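Local structure of synaptonemal complex protein 2 (Mus musculus, 5IWZ) at residues Thr68-Leu73 with Ile129-Asp134; Ala31-Asp36 with Ile76-Lys81; Asp134-Ile139 with Asn148-Ser153; Lys64-Val69 with Asp122-Asn127; Asn109-Ile114 with Ile155-Ala160. The protein is a major component of the axial and lateral elements of synaptonemal complexes, required for SYCP3 insertion and normal chromosome synapsis in meiosis. All blocks are in the same frame, centred on the assembly; numbering follows the deposited sequence.

Contact 1. Residues Thr68-Leu73 with Ile129-Asp134; sequences TVSSIL and IEDLFD
Ser70 and Asp131 face each other between helices 66-79 and 123-141, and the Ser70 hydroxyl donates to the Asp131 carboxylate, OG to OD2 at 2.8 Å. The bond falls on the anti lone pair of OD2, the one turned away from OD1. A turn further on, Leu73 lays its two methyls against Leu132 as the two side chains cross obliquely: CD1 rests over the backbone N of Leu132 at 3.8 Å, while CD2 meets Leu132 CD1 at 3.9 Å. With chi1 at -176°, Leu132 extends CG away from its own N, and its CD1 comes to the Leu73 methyls. A water joins the backbones beside these contacts, giving a hydrogen bond to Asp131 O at 2.9 Å and a weak one to Leu73 O.

The two helices run almost side by side, their short segments inclined by 19° with axes 8.9 Å apart. Behind them, Val69 and Ile72 pack on helix 49-63, Leu132 on Met103 and Phe107 of helix 99-108, and Phe133 on helix 169-185, so the pair forms part of the layered helices of the armadillo-repeat-like domain. With an alanine here in place of the aspartate, the Ser70 hydroxyl would probably lose this acceptor and be freer to turn.

The interface is thus divided in its chemistry: a carboxylate acceptor, probably charged, and a hydroxyl pair along its partly exposed margin, and the leucines form the buried part, an apolar contact without a hydrogen bond between the side chains.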
# COMPACT_ATOMS: atom_id res chain seq x y z
N THR A 68 12.75 -8.08 -13.44
CA THR A 68 12.25 -8.69 -14.67
C THR A 68 10.82 -9.22 -14.50
O THR A 68 10.03 -9.13 -15.44
CB THR A 68 13.20 -9.76 -15.19
OG1 THR A 68 12.99 -11.00 -14.50
CG2 THR A 68 14.64 -9.29 -15.01
N VAL A 69 10.44 -9.72 -13.32
CA VAL A 69 9.03 -10.07 -13.09
C VAL A 69 8.15 -8.84 -13.31
O VAL A 69 7.10 -8.92 -13.97
CB VAL A 69 8.83 -10.68 -11.68
CG1 VAL A 69 7.33 -10.85 -11.36
CG2 VAL A 69 9.53 -12.05 -11.58
N SER A 70 8.56 -7.69 -12.76
CA SER A 70 7.84 -6.43 -12.96
C SER A 70 7.62 -6.15 -14.44
O SER A 70 6.52 -5.77 -14.85
CB SER A 70 8.62 -5.26 -12.34
OG SER A 70 8.37 -5.12 -10.95
N SER A 71 8.67 -6.30 -15.26
CA SER A 71 8.54 -5.97 -16.68
C SER A 71 7.52 -6.88 -17.36
O SER A 71 6.76 -6.43 -18.23
CB SER A 71 9.91 -6.03 -17.38
OG SER A 71 10.36 -7.37 -17.57
N ILE A 72 7.45 -8.15 -16.96
CA ILE A 72 6.45 -9.04 -17.54
C ILE A 72 5.05 -8.62 -17.13
O ILE A 72 4.14 -8.53 -17.96
CB ILE A 72 6.73 -10.51 -17.15
CG1 ILE A 72 8.10 -10.97 -17.67
CG2 ILE A 72 5.65 -11.38 -17.73
CD1 ILE A 72 8.72 -12.12 -16.84
N LEU A 73 4.85 -8.37 -15.82
CA LEU A 73 3.52 -8.02 -15.33
C LEU A 73 3.00 -6.75 -15.99
O LEU A 73 1.81 -6.63 -16.30
CB LEU A 73 3.54 -7.85 -13.81
CG LEU A 73 3.82 -9.12 -13.02
CD1 LEU A 73 4.20 -8.76 -11.60
CD2 LEU A 73 2.59 -10.02 -13.03
N ILE A 129 5.36 -5.99 -6.43
CA ILE A 129 4.06 -6.29 -5.83
C ILE A 129 3.02 -5.27 -6.27
O ILE A 129 1.84 -5.60 -6.48
CB ILE A 129 4.21 -6.33 -4.29
CG1 ILE A 129 4.95 -7.59 -3.86
CG2 ILE A 129 2.85 -6.21 -3.61
CD1 ILE A 129 4.33 -8.86 -4.41
N GLU A 130 3.41 -4.01 -6.37
CA GLU A 130 2.50 -3.00 -6.90
C GLU A 130 2.10 -3.34 -8.33
O GLU A 130 0.92 -3.25 -8.70
CB GLU A 130 3.18 -1.64 -6.82
CG GLU A 130 2.31 -0.46 -7.14
CD GLU A 130 3.13 0.81 -7.24
OE1 GLU A 130 4.26 0.85 -6.69
OE2 GLU A 130 2.63 1.77 -7.88
N ASP A 131 3.07 -3.76 -9.16
CA ASP A 131 2.76 -4.19 -10.52
C ASP A 131 1.82 -5.39 -10.53
O ASP A 131 0.94 -5.50 -11.40
CB ASP A 131 4.04 -4.53 -11.28
CG ASP A 131 4.93 -3.32 -11.50
OD1 ASP A 131 4.38 -2.19 -11.60
OD2 ASP A 131 6.16 -3.49 -11.56
N LEU A 132 2.01 -6.32 -9.60
CA LEU A 132 1.12 -7.48 -9.52
C LEU A 132 -0.31 -7.05 -9.20
O LEU A 132 -1.27 -7.48 -9.86
CB LEU A 132 1.66 -8.46 -8.48
CG LEU A 132 0.90 -9.78 -8.32
CD1 LEU A 132 1.22 -10.73 -9.45
CD2 LEU A 132 1.26 -10.43 -7.01
N PHE A 133 -0.48 -6.19 -8.18
CA PHE A 133 -1.82 -5.76 -7.82
C PHE A 133 -2.44 -4.91 -8.92
O PHE A 133 -3.65 -5.03 -9.17
CB PHE A 133 -1.80 -5.02 -6.49
CG PHE A 133 -1.69 -5.93 -5.30
CD1 PHE A 133 -2.59 -6.98 -5.13
CD2 PHE A 133 -0.69 -5.75 -4.35
CE1 PHE A 133 -2.48 -7.83 -4.04
CE2 PHE A 133 -0.59 -6.60 -3.26
CZ PHE A 133 -1.48 -7.65 -3.11
N ASP A 134 -1.63 -4.09 -9.61
CA ASP A 134 -2.14 -3.32 -10.75
C ASP A 134 -2.75 -4.24 -11.80
O ASP A 134 -3.82 -3.96 -12.35
CB ASP A 134 -1.02 -2.49 -11.39
CG ASP A 134 -0.64 -1.26 -10.56
OD1 ASP A 134 -1.44 -0.82 -9.72
OD2 ASP A 134 0.48 -0.74 -10.77
O HOH W 1 0.94 -4.35 -14.02

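Contact 2. Residues Ala31-Asp36 with Ile76-Lys81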
# COMPACT_ATOMS: atom_id res chain seq x y z
N ALA A 31 11.63 -3.62 -25.55
CA ALA A 31 11.41 -2.68 -26.64
C ALA A 31 9.92 -2.36 -26.79
O ALA A 31 9.55 -1.21 -27.05
CB ALA A 31 11.99 -3.22 -27.95
N LEU A 32 9.06 -3.37 -26.59
CA LEU A 32 7.62 -3.12 -26.65
C LEU A 32 7.19 -2.13 -25.59
O LEU A 32 6.27 -1.33 -25.81
CB LEU A 32 6.84 -4.41 -26.49
CG LEU A 32 7.04 -5.51 -27.51
CD1 LEU A 32 5.96 -6.56 -27.29
CD2 LEU A 32 7.00 -4.95 -28.93
N LEU A 33 7.81 -2.17 -24.41
CA LEU A 33 7.44 -1.26 -23.34
C LEU A 33 7.70 0.20 -23.69
O LEU A 33 7.26 1.08 -22.94
CB LEU A 33 8.20 -1.63 -22.05
CG LEU A 33 7.80 -2.94 -21.36
CD1 LEU A 33 8.65 -3.16 -20.13
CD2 LEU A 33 6.33 -2.93 -20.99
N GLN A 34 8.37 0.49 -24.80
CA GLN A 34 8.60 1.87 -25.21
C GLN A 34 7.59 2.36 -26.25
O GLN A 34 7.67 3.52 -26.67
CB GLN A 34 10.02 2.05 -25.77
CG GLN A 34 11.13 1.29 -25.04
CD GLN A 34 11.11 1.48 -23.53
OE1 GLN A 34 10.84 2.57 -23.03
NE2 GLN A 34 11.43 0.40 -22.80
N ILE A 35 6.65 1.51 -26.66
CA ILE A 35 5.59 1.88 -27.61
C ILE A 35 4.38 2.36 -26.83
O ILE A 35 4.05 1.83 -25.76
CB ILE A 35 5.21 0.69 -28.51
CG1 ILE A 35 6.43 0.11 -29.21
CG2 ILE A 35 4.19 1.11 -29.55
CD1 ILE A 35 6.09 -1.14 -30.01
N ASP A 36 3.69 3.36 -27.37
CA ASP A 36 2.40 3.77 -26.82
C ASP A 36 1.31 2.92 -27.44
O ASP A 36 1.17 2.87 -28.66
CB ASP A 36 2.15 5.26 -27.06
CG ASP A 36 2.43 6.11 -25.83
OD1 ASP A 36 3.25 7.05 -25.89
OD2 ASP A 36 1.82 5.82 -24.77
N ILE A 76 1.78 -7.46 -19.69
CA ILE A 76 0.45 -8.07 -19.76
C ILE A 76 -0.63 -7.02 -19.53
O ILE A 76 -1.59 -6.91 -20.30
CB ILE A 76 0.34 -9.22 -18.74
CG1 ILE A 76 1.45 -10.25 -18.97
CG2 ILE A 76 -1.03 -9.87 -18.82
CD1 ILE A 76 1.73 -11.10 -17.74
N GLY A 77 -0.48 -6.23 -18.47
CA GLY A 77 -1.48 -5.22 -18.16
C GLY A 77 -1.62 -4.16 -19.25
O GLY A 77 -2.73 -3.82 -19.64
N ARG A 78 -0.49 -3.62 -19.73
CA ARG A 78 -0.54 -2.58 -20.75
C ARG A 78 -1.23 -3.07 -22.01
O ARG A 78 -1.94 -2.32 -22.68
CB ARG A 78 0.87 -2.10 -21.11
CG ARG A 78 1.53 -1.14 -20.14
CD ARG A 78 2.71 -0.39 -20.79
NE ARG A 78 3.21 -1.08 -21.98
CZ ARG A 78 3.32 -0.52 -23.19
NH1 ARG A 78 2.99 0.75 -23.37
NH2 ARG A 78 3.79 -1.23 -24.21
N CYS A 79 -1.00 -4.32 -22.38
CA CYS A 79 -1.55 -4.86 -23.61
C CYS A 79 -2.88 -5.57 -23.39
O CYS A 79 -3.42 -6.10 -24.36
CB CYS A 79 -0.54 -5.81 -24.26
SG CYS A 79 1.07 -5.07 -24.54
N SER A 80 -3.40 -5.58 -22.16
CA SER A 80 -4.48 -6.51 -21.81
C SER A 80 -5.71 -6.31 -22.69
O SER A 80 -6.35 -7.28 -23.10
CB SER A 80 -4.84 -6.37 -20.34
OG SER A 80 -5.38 -5.08 -20.07
N LYS A 81 -6.05 -5.06 -22.99
CA LYS A 81 -7.26 -4.74 -23.73
C LYS A 81 -7.07 -4.77 -25.24
O LYS A 81 -7.99 -4.41 -25.98
CB LYS A 81 -7.77 -3.38 -23.27
CG LYS A 81 -8.16 -3.43 -21.80
CD LYS A 81 -8.64 -2.11 -21.25
CE LYS A 81 -9.18 -2.33 -19.83
NZ LYS A 81 -9.89 -1.13 -19.31
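Arg78 supplies the polar part of this contact by reaching from the end of helix 66-79 to backbone carbonyls near helix 27-32. Its NH1 donates to Ile35 O at 2.8 Å, with an N-H...O angle of 154°. The donor stands nearly along the C=O axis, and the oxygen lies 16° out of the guanidinium plane. NH2 also comes within 3.0 Å of Leu32 O, but the angle is too poor for a hydrogen bond; that oxygen takes the backbone N of Ile35 instead.

This last bond closes a type I beta turn from Leu32 to Ile35, through which the chain leaves helix 27-32 in the N-terminal part of the armadillo-repeat-like domain.

Apolar and face contacts come from Leu33. Its carbonyl O sits over the centre of the guanidinium, 4.2 Å above the plane, and its CD2 touches Arg78 NE at 3.8 Å. A sharp bend at chi3 (-21°) swings the guanidinium into this place. Leu33 also packs on Ile74 and Ser75 of helix 66-79, while Leu32 turns to Leu13 and Cys16 of helix 13-23.

Charge plays a looser part: Asp36 OD2 stays 5.4 Å from Arg78 NH1, so any attraction between the two charges is probably weak, with no direct contact.

Contact 3. Residues Asp134-Ile139 with Asn148-Ser153; sequences DLLMVI and NQVLES
Val150 of helix 144-163 gives the largest surface to this contact and points its branched side chain at helix 123-141, where Leu136 and Ile139 receive it. Both its methyls are used. CG2 presses on Leu136 CD2 at 3.6 Å, and CG1 lies 3.8 Å from Leu136 CD1, so the forks of the two side chains meet branch to branch; the side chains pass alongside one another, pointing opposite ways. Leu136 has unusual torsions, chi1 -119° and chi2 -145°, both away from staggered values, and they bring both of its methyls to Val150.

Ile139, one turn later, adds a looser touch: its CG2 branch approaches Val150 CG2 at 4.1 Å. The same isoleucine packs on Leu99 and Met103 of helix 99-108, and Val150 is further covered by Tyr140 and by Met182 of helix 169-185. The contact therefore joins two consecutive helices, 123-141 and 144-163, of the armadillo-repeat-like domain, with flanking helices on its sides.

Across the two segments no hydrogen bond is made. Between these segments cohesion rests on buried hydrocarbon, through shape and the exclusion of water.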
# COMPACT_ATOMS: atom_id res chain seq x y z
N ASP A 134 -1.63 -4.09 -9.61
CA ASP A 134 -2.14 -3.32 -10.75
C ASP A 134 -2.75 -4.24 -11.80
O ASP A 134 -3.82 -3.96 -12.35
CB ASP A 134 -1.02 -2.49 -11.39
CG ASP A 134 -0.64 -1.26 -10.56
OD1 ASP A 134 -1.44 -0.82 -9.72
OD2 ASP A 134 0.48 -0.74 -10.77
N LEU A 135 -2.07 -5.34 -12.11
CA LEU A 135 -2.64 -6.32 -13.02
C LEU A 135 -3.89 -6.95 -12.42
O LEU A 135 -4.88 -7.17 -13.13
CB LEU A 135 -1.59 -7.37 -13.37
CG LEU A 135 -1.98 -8.53 -14.28
CD1 LEU A 135 -2.74 -8.07 -15.53
CD2 LEU A 135 -0.72 -9.37 -14.66
N LEU A 136 -3.87 -7.26 -11.12
CA LEU A 136 -5.08 -7.76 -10.47
C LEU A 136 -6.26 -6.80 -10.65
O LEU A 136 -7.39 -7.24 -10.88
CB LEU A 136 -4.81 -7.97 -8.98
CG LEU A 136 -4.93 -9.32 -8.27
CD1 LEU A 136 -5.45 -9.08 -6.85
CD2 LEU A 136 -5.78 -10.34 -9.01
N MET A 137 -6.03 -5.49 -10.55
CA MET A 137 -7.15 -4.56 -10.68
C MET A 137 -7.70 -4.53 -12.11
O MET A 137 -8.90 -4.33 -12.29
CB MET A 137 -6.77 -3.14 -10.23
CG MET A 137 -6.51 -2.99 -8.74
SD MET A 137 -7.76 -3.71 -7.64
CE MET A 137 -9.27 -2.92 -8.26
N VAL A 138 -6.83 -4.69 -13.12
CA VAL A 138 -7.29 -4.77 -14.51
C VAL A 138 -8.22 -5.96 -14.70
O VAL A 138 -9.24 -5.88 -15.41
CB VAL A 138 -6.08 -4.84 -15.47
CG1 VAL A 138 -6.49 -5.33 -16.85
CG2 VAL A 138 -5.36 -3.48 -15.56
N ILE A 139 -7.89 -7.10 -14.09
CA ILE A 139 -8.77 -8.27 -14.16
C ILE A 139 -10.06 -8.03 -13.39
O ILE A 139 -11.14 -8.45 -13.81
CB ILE A 139 -8.03 -9.51 -13.63
CG1 ILE A 139 -6.76 -9.77 -14.45
CG2 ILE A 139 -8.97 -10.71 -13.63
CD1 ILE A 139 -5.74 -10.60 -13.70
N ASN A 148 -15.33 -11.46 -9.30
CA ASN A 148 -15.68 -12.42 -8.25
C ASN A 148 -14.48 -13.26 -7.84
O ASN A 148 -14.24 -13.48 -6.64
CB ASN A 148 -16.82 -13.34 -8.70
CG ASN A 148 -17.01 -14.51 -7.74
OD1 ASN A 148 -17.56 -14.35 -6.65
ND2 ASN A 148 -16.50 -15.68 -8.13
N GLN A 149 -13.71 -13.75 -8.81
CA GLN A 149 -12.57 -14.60 -8.47
C GLN A 149 -11.49 -13.81 -7.75
O GLN A 149 -10.86 -14.32 -6.82
CB GLN A 149 -11.99 -15.27 -9.72
CG GLN A 149 -12.92 -16.31 -10.34
CD GLN A 149 -12.28 -17.12 -11.45
OE1 GLN A 149 -11.07 -17.38 -11.43
NE2 GLN A 149 -13.07 -17.51 -12.44
N VAL A 150 -11.27 -12.56 -8.15
CA VAL A 150 -10.26 -11.75 -7.48
C VAL A 150 -10.64 -11.53 -6.02
O VAL A 150 -9.82 -11.73 -5.11
CB VAL A 150 -10.04 -10.41 -8.22
CG1 VAL A 150 -9.18 -9.50 -7.38
CG2 VAL A 150 -9.36 -10.66 -9.56
N LEU A 151 -11.89 -11.13 -5.77
CA LEU A 151 -12.38 -10.94 -4.40
C LEU A 151 -12.22 -12.21 -3.58
O LEU A 151 -11.71 -12.19 -2.45
CB LEU A 151 -13.86 -10.53 -4.41
CG LEU A 151 -14.44 -9.12 -4.26
CD1 LEU A 151 -13.47 -8.10 -3.70
CD2 LEU A 151 -15.07 -8.63 -5.56
N GLU A 152 -12.64 -13.35 -4.15
CA GLU A 152 -12.69 -14.60 -3.39
C GLU A 152 -11.30 -15.09 -3.04
O GLU A 152 -11.08 -15.61 -1.93
CB GLU A 152 -13.44 -15.67 -4.20
CG GLU A 152 -14.93 -15.46 -4.28
CD GLU A 152 -15.55 -15.38 -2.90
OE1 GLU A 152 -15.24 -16.27 -2.07
OE2 GLU A 152 -16.31 -14.42 -2.63
N SER A 153 -10.36 -14.96 -3.96
CA SER A 153 -9.01 -15.48 -3.77
C SER A 153 -8.11 -14.53 -2.99
O SER A 153 -7.32 -14.98 -2.16
CB SER A 153 -8.38 -15.78 -5.13
OG SER A 153 -9.20 -16.69 -5.84

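Contact 4. Residues Lys64-Val69 with Asp122-Asn127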
# COMPACT_ATOMS: atom_id res chain seq x y z
N LYS A 64 14.66 -15.03 -8.33
CA LYS A 64 14.69 -13.75 -7.62
C LYS A 64 15.04 -12.59 -8.56
O LYS A 64 15.63 -11.60 -8.12
CB LYS A 64 15.65 -13.78 -6.42
CG LYS A 64 15.00 -14.18 -5.10
CD LYS A 64 15.13 -15.67 -4.85
CE LYS A 64 14.37 -16.10 -3.59
NZ LYS A 64 14.73 -15.31 -2.38
N ASP A 65 14.69 -12.70 -9.84
CA ASP A 65 14.87 -11.60 -10.78
C ASP A 65 13.68 -10.65 -10.63
O ASP A 65 12.74 -10.64 -11.43
CB ASP A 65 15.02 -12.11 -12.22
CG ASP A 65 16.32 -12.90 -12.45
OD1 ASP A 65 17.28 -12.72 -11.67
OD2 ASP A 65 16.37 -13.70 -13.41
N ILE A 66 13.75 -9.81 -9.60
CA ILE A 66 12.59 -9.01 -9.18
C ILE A 66 12.13 -8.08 -10.30
O ILE A 66 10.95 -8.08 -10.67
CB ILE A 66 12.93 -8.21 -7.91
CG1 ILE A 66 13.41 -9.16 -6.84
CG2 ILE A 66 11.69 -7.47 -7.43
CD1 ILE A 66 12.49 -10.34 -6.66
N GLN A 67 13.05 -7.25 -10.81
CA GLN A 67 12.69 -6.25 -11.81
C GLN A 67 12.27 -6.89 -13.13
O GLN A 67 11.44 -6.32 -13.86
CB GLN A 67 13.85 -5.24 -12.02
CG GLN A 67 15.03 -5.67 -12.89
CD GLN A 67 16.00 -4.50 -13.22
OE1 GLN A 67 17.21 -4.56 -12.94
NE2 GLN A 67 15.46 -3.44 -13.82
N THR A 68 12.75 -8.08 -13.44
CA THR A 68 12.25 -8.69 -14.67
C THR A 68 10.82 -9.22 -14.50
O THR A 68 10.03 -9.13 -15.44
CB THR A 68 13.20 -9.76 -15.19
OG1 THR A 68 12.99 -11.00 -14.50
CG2 THR A 68 14.64 -9.29 -15.01
N VAL A 69 10.44 -9.72 -13.32
CA VAL A 69 9.03 -10.07 -13.09
C VAL A 69 8.15 -8.84 -13.31
O VAL A 69 7.10 -8.92 -13.97
CB VAL A 69 8.83 -10.68 -11.68
CG1 VAL A 69 7.33 -10.85 -11.36
CG2 VAL A 69 9.53 -12.05 -11.58
N ASP A 122 15.12 -4.72 -2.24
CA ASP A 122 14.83 -3.36 -1.80
C ASP A 122 13.44 -2.94 -2.28
O ASP A 122 12.49 -3.71 -2.16
CB ASP A 122 15.91 -2.39 -2.31
N GLU A 123 13.33 -1.72 -2.84
CA GLU A 123 12.05 -1.27 -3.38
C GLU A 123 11.76 -1.83 -4.77
O GLU A 123 10.70 -1.55 -5.33
CB GLU A 123 11.99 0.25 -3.44
CG GLU A 123 12.70 0.86 -4.62
CD GLU A 123 12.18 2.24 -4.94
OE1 GLU A 123 10.97 2.37 -5.22
OE2 GLU A 123 12.99 3.20 -4.91
N ALA A 124 12.68 -2.61 -5.35
CA ALA A 124 12.31 -3.41 -6.51
C ALA A 124 11.18 -4.36 -6.16
O ALA A 124 10.25 -4.55 -6.95
CB ALA A 124 13.53 -4.17 -7.03
N VAL A 125 11.24 -4.96 -4.97
CA VAL A 125 10.16 -5.83 -4.49
C VAL A 125 8.88 -5.03 -4.32
O VAL A 125 7.78 -5.50 -4.64
CB VAL A 125 10.55 -6.52 -3.17
CG1 VAL A 125 9.33 -7.19 -2.55
CG2 VAL A 125 11.66 -7.52 -3.41
N MET A 126 9.00 -3.81 -3.80
CA MET A 126 7.85 -2.93 -3.65
C MET A 126 7.16 -2.71 -4.99
O MET A 126 5.94 -2.84 -5.11
CB MET A 126 8.30 -1.60 -3.04
CG MET A 126 7.23 -0.53 -2.98
SD MET A 126 5.91 -0.94 -1.82
CE MET A 126 4.54 -1.22 -2.93
N ASN A 127 7.94 -2.35 -6.01
CA ASN A 127 7.39 -2.11 -7.34
C ASN A 127 6.79 -3.39 -7.92
O ASN A 127 5.76 -3.34 -8.59
CB ASN A 127 8.46 -1.56 -8.27
CG ASN A 127 9.06 -0.25 -7.78
OD1 ASN A 127 8.40 0.53 -7.09
ND2 ASN A 127 10.32 0.00 -8.14
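Ile66 holds CG1 anti to its carbonyl carbon (chi1 -55°), which leaves the CG2 methyl to lead into helix 123-141 against Ala124 and Val125. On the other side, Val125 has CG1 anti to the backbone N (chi1 169°), turning its CG2 branch toward the isoleucine.

The CG2 methyl of Ile66 settles over the face of the peptide group joining Ala124 to Val125. It lies 3.3 Å from Ala124 O and 3.5 Å from Val125 N, a close fit of hydrocarbon on backbone. The same methyl touches Ala124 CB at 3.8 Å and Val125 CG2 at 4.0 Å, while Ile66 CG1 brushes that valine methyl more loosely. The small side chain of Ala124 probably helps the isoleucine come this near, and the backbones approach to 6.2 Å between the CA atoms of Ile66 and Val125. No hydrogen bond spans the two segments.

The first turn of helix 66-79 sets Ile66 in position. Lys64, with positive phi, ends the preceding helix in a Schellman motif, and Asp65 takes the N-cap position of the next one without a capping bond from its side chain; its carbonyl accepts the N-H of Val69. Ile113 of helix 111-115 packs on both Ile66 and Val125, and Met128 also touches Ile66, so the isoleucine is gripped from more than one helix.

Here the N-terminal turns of two neighbouring helices meet through aliphatic side chains, in keeping with the stacked helical layers of an armadillo-like alpha-solenoid, the fold assigned to this part of the protein.

Contact 5. Residues Asn109-Ile114 with Ile155-Ala160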
# COMPACT_ATOMS: atom_id res chain seq x y z
N ASN A 109 4.22 -17.68 -4.76
CA ASN A 109 5.63 -17.82 -5.12
C ASN A 109 6.44 -16.55 -4.90
O ASN A 109 7.66 -16.57 -5.09
CB ASN A 109 5.76 -18.26 -6.58
CG ASN A 109 5.24 -19.68 -6.81
OD1 ASN A 109 5.14 -20.47 -5.87
ND2 ASN A 109 4.89 -19.99 -8.05
N SER A 110 5.79 -15.44 -4.54
CA SER A 110 6.48 -14.21 -4.18
C SER A 110 6.69 -14.10 -2.68
O SER A 110 7.33 -13.14 -2.23
CB SER A 110 5.68 -12.99 -4.66
OG SER A 110 5.53 -13.01 -6.07
N LYS A 111 6.17 -15.04 -1.89
CA LYS A 111 6.15 -14.84 -0.45
C LYS A 111 7.54 -14.94 0.15
O LYS A 111 7.89 -14.17 1.05
CB LYS A 111 5.18 -15.82 0.20
CG LYS A 111 3.70 -15.48 -0.11
CD LYS A 111 2.71 -16.52 0.43
CE LYS A 111 1.35 -15.88 0.69
NZ LYS A 111 0.25 -16.89 0.80
N GLU A 112 8.36 -15.87 -0.36
CA GLU A 112 9.75 -15.95 0.09
C GLU A 112 10.49 -14.65 -0.16
O GLU A 112 11.27 -14.19 0.68
CB GLU A 112 10.44 -17.13 -0.60
CG GLU A 112 11.87 -17.37 -0.15
CD GLU A 112 12.49 -18.62 -0.76
OE1 GLU A 112 11.84 -19.69 -0.72
OE2 GLU A 112 13.63 -18.54 -1.27
N ILE A 113 10.26 -14.03 -1.32
CA ILE A 113 10.87 -12.75 -1.64
C ILE A 113 10.33 -11.66 -0.72
O ILE A 113 11.09 -10.83 -0.19
CB ILE A 113 10.60 -12.40 -3.12
CG1 ILE A 113 11.46 -13.27 -4.05
CG2 ILE A 113 10.81 -10.92 -3.37
CD1 ILE A 113 10.96 -13.32 -5.48
N ILE A 114 9.01 -11.61 -0.55
CA ILE A 114 8.36 -10.63 0.31
C ILE A 114 8.95 -10.69 1.72
O ILE A 114 9.15 -9.65 2.37
CB ILE A 114 6.84 -10.85 0.32
CG1 ILE A 114 6.23 -10.35 -0.98
CG2 ILE A 114 6.18 -10.19 1.52
CD1 ILE A 114 4.97 -11.10 -1.38
N ILE A 155 -8.84 -11.35 -1.14
CA ILE A 155 -9.18 -10.78 0.17
C ILE A 155 -8.53 -11.55 1.32
O ILE A 155 -7.92 -10.92 2.19
CB ILE A 155 -10.71 -10.65 0.32
CG1 ILE A 155 -11.28 -9.68 -0.71
CG2 ILE A 155 -11.06 -10.21 1.73
CD1 ILE A 155 -10.73 -8.32 -0.61
N PRO A 156 -8.62 -12.90 1.38
CA PRO A 156 -7.90 -13.60 2.46
C PRO A 156 -6.39 -13.47 2.38
O PRO A 156 -5.73 -13.39 3.43
CB PRO A 156 -8.35 -15.07 2.30
CG PRO A 156 -9.01 -15.15 0.98
CD PRO A 156 -9.54 -13.80 0.66
N GLN A 157 -5.81 -13.46 1.17
CA GLN A 157 -4.36 -13.32 1.03
C GLN A 157 -3.89 -11.98 1.57
O GLN A 157 -2.88 -11.90 2.27
CB GLN A 157 -3.96 -13.44 -0.45
CG GLN A 157 -4.21 -14.80 -1.10
CD GLN A 157 -3.14 -15.81 -0.74
OE1 GLN A 157 -2.06 -15.46 -0.26
NE2 GLN A 157 -3.45 -17.09 -0.95
N ILE A 158 -4.58 -10.91 1.20
CA ILE A 158 -4.17 -9.57 1.63
C ILE A 158 -4.29 -9.42 3.14
O ILE A 158 -3.39 -8.87 3.79
CB ILE A 158 -4.97 -8.51 0.86
CG1 ILE A 158 -4.61 -8.60 -0.63
CG2 ILE A 158 -4.69 -7.10 1.44
CD1 ILE A 158 -5.38 -7.65 -1.53
N CYS A 159 -5.39 -9.91 3.73
CA CYS A 159 -5.54 -9.85 5.19
C CYS A 159 -4.41 -10.59 5.89
O CYS A 159 -3.83 -10.10 6.87
CB CYS A 159 -6.90 -10.42 5.62
SG CYS A 159 -8.36 -9.49 5.12
N ALA A 160 -4.10 -11.81 5.41
CA ALA A 160 -2.98 -12.55 5.99
C ALA A 160 -1.68 -11.75 5.87
O ALA A 160 -0.90 -11.69 6.82
CB ALA A 160 -2.85 -13.92 5.31
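Lys111 approaches the carboxamide of Gln157 in its carbonyl plane: NZ donates to a lone pair of OE1 at 2.9 Å, with a C=O...N angle of 134°. The amide nitrogen is engaged as well, since Gln157 NE2 donates to OE1 of Glu108. Within the armadillo-repeat-like domain, this surface contact links the start of helix 111-115 with helix 144-163, two helices that both pack on helix 123-141: Ile114 on Ile129, and Ile158 on Phe133.

Lys111 spans the distance with a chain stretched out from CG onward, whereas Gln157 is bent at chi2 (-79°), bringing its amide round to the lysine. The side chains run roughly perpendicular and bury little surface, 62 Å² in all, for the backbones remain far apart, with 10.7 Å between the CA atoms of these two residues.

The stronger polar partner of Lys111 is Glu108, whose OE2 forms a salt bridge with NZ. Glu108 thus holds both the lysine and the glutamine, and the three side chains close a small polar ring. The ammonium group would be expected to polarise the amide carbonyl, while the carboxylate offsets its charge. A leucine in place of the glutamine would probably leave Lys111 with its salt bridge but without the amide oxygen, and Glu108 OE1 without the amide N-H.

Helix 144-163 is kinked at Pro156, just before the glutamine, because the proline nitrogen has no bond to the preceding turn. Beside NZ, the CE carbon of Lys111 lies 3.6 Å from Gln157 OE1.

How the contacts relate
From the N terminus, contact 2 closes first, tying residues 31-36 to the end of helix 66-79. Contacts 4 and 1 open inside that loop, on overlapping residues of the same helix, and cross contact 2 because they close later, on successive turns of helix 123-141. Contact 5 opens at 109-114, before either has closed, and ends at 155-160, so it crosses both. Contact 3, joining helix 123-141 to helix 144-163, begins at the last residue of contact 1 and falls wholly within the span of contact 5. Helix 123-141 is central: contacts 1, 3 and 4 use it, and contact 5 bridges two helices that pack on it, all within the armadillo-repeat-like domain.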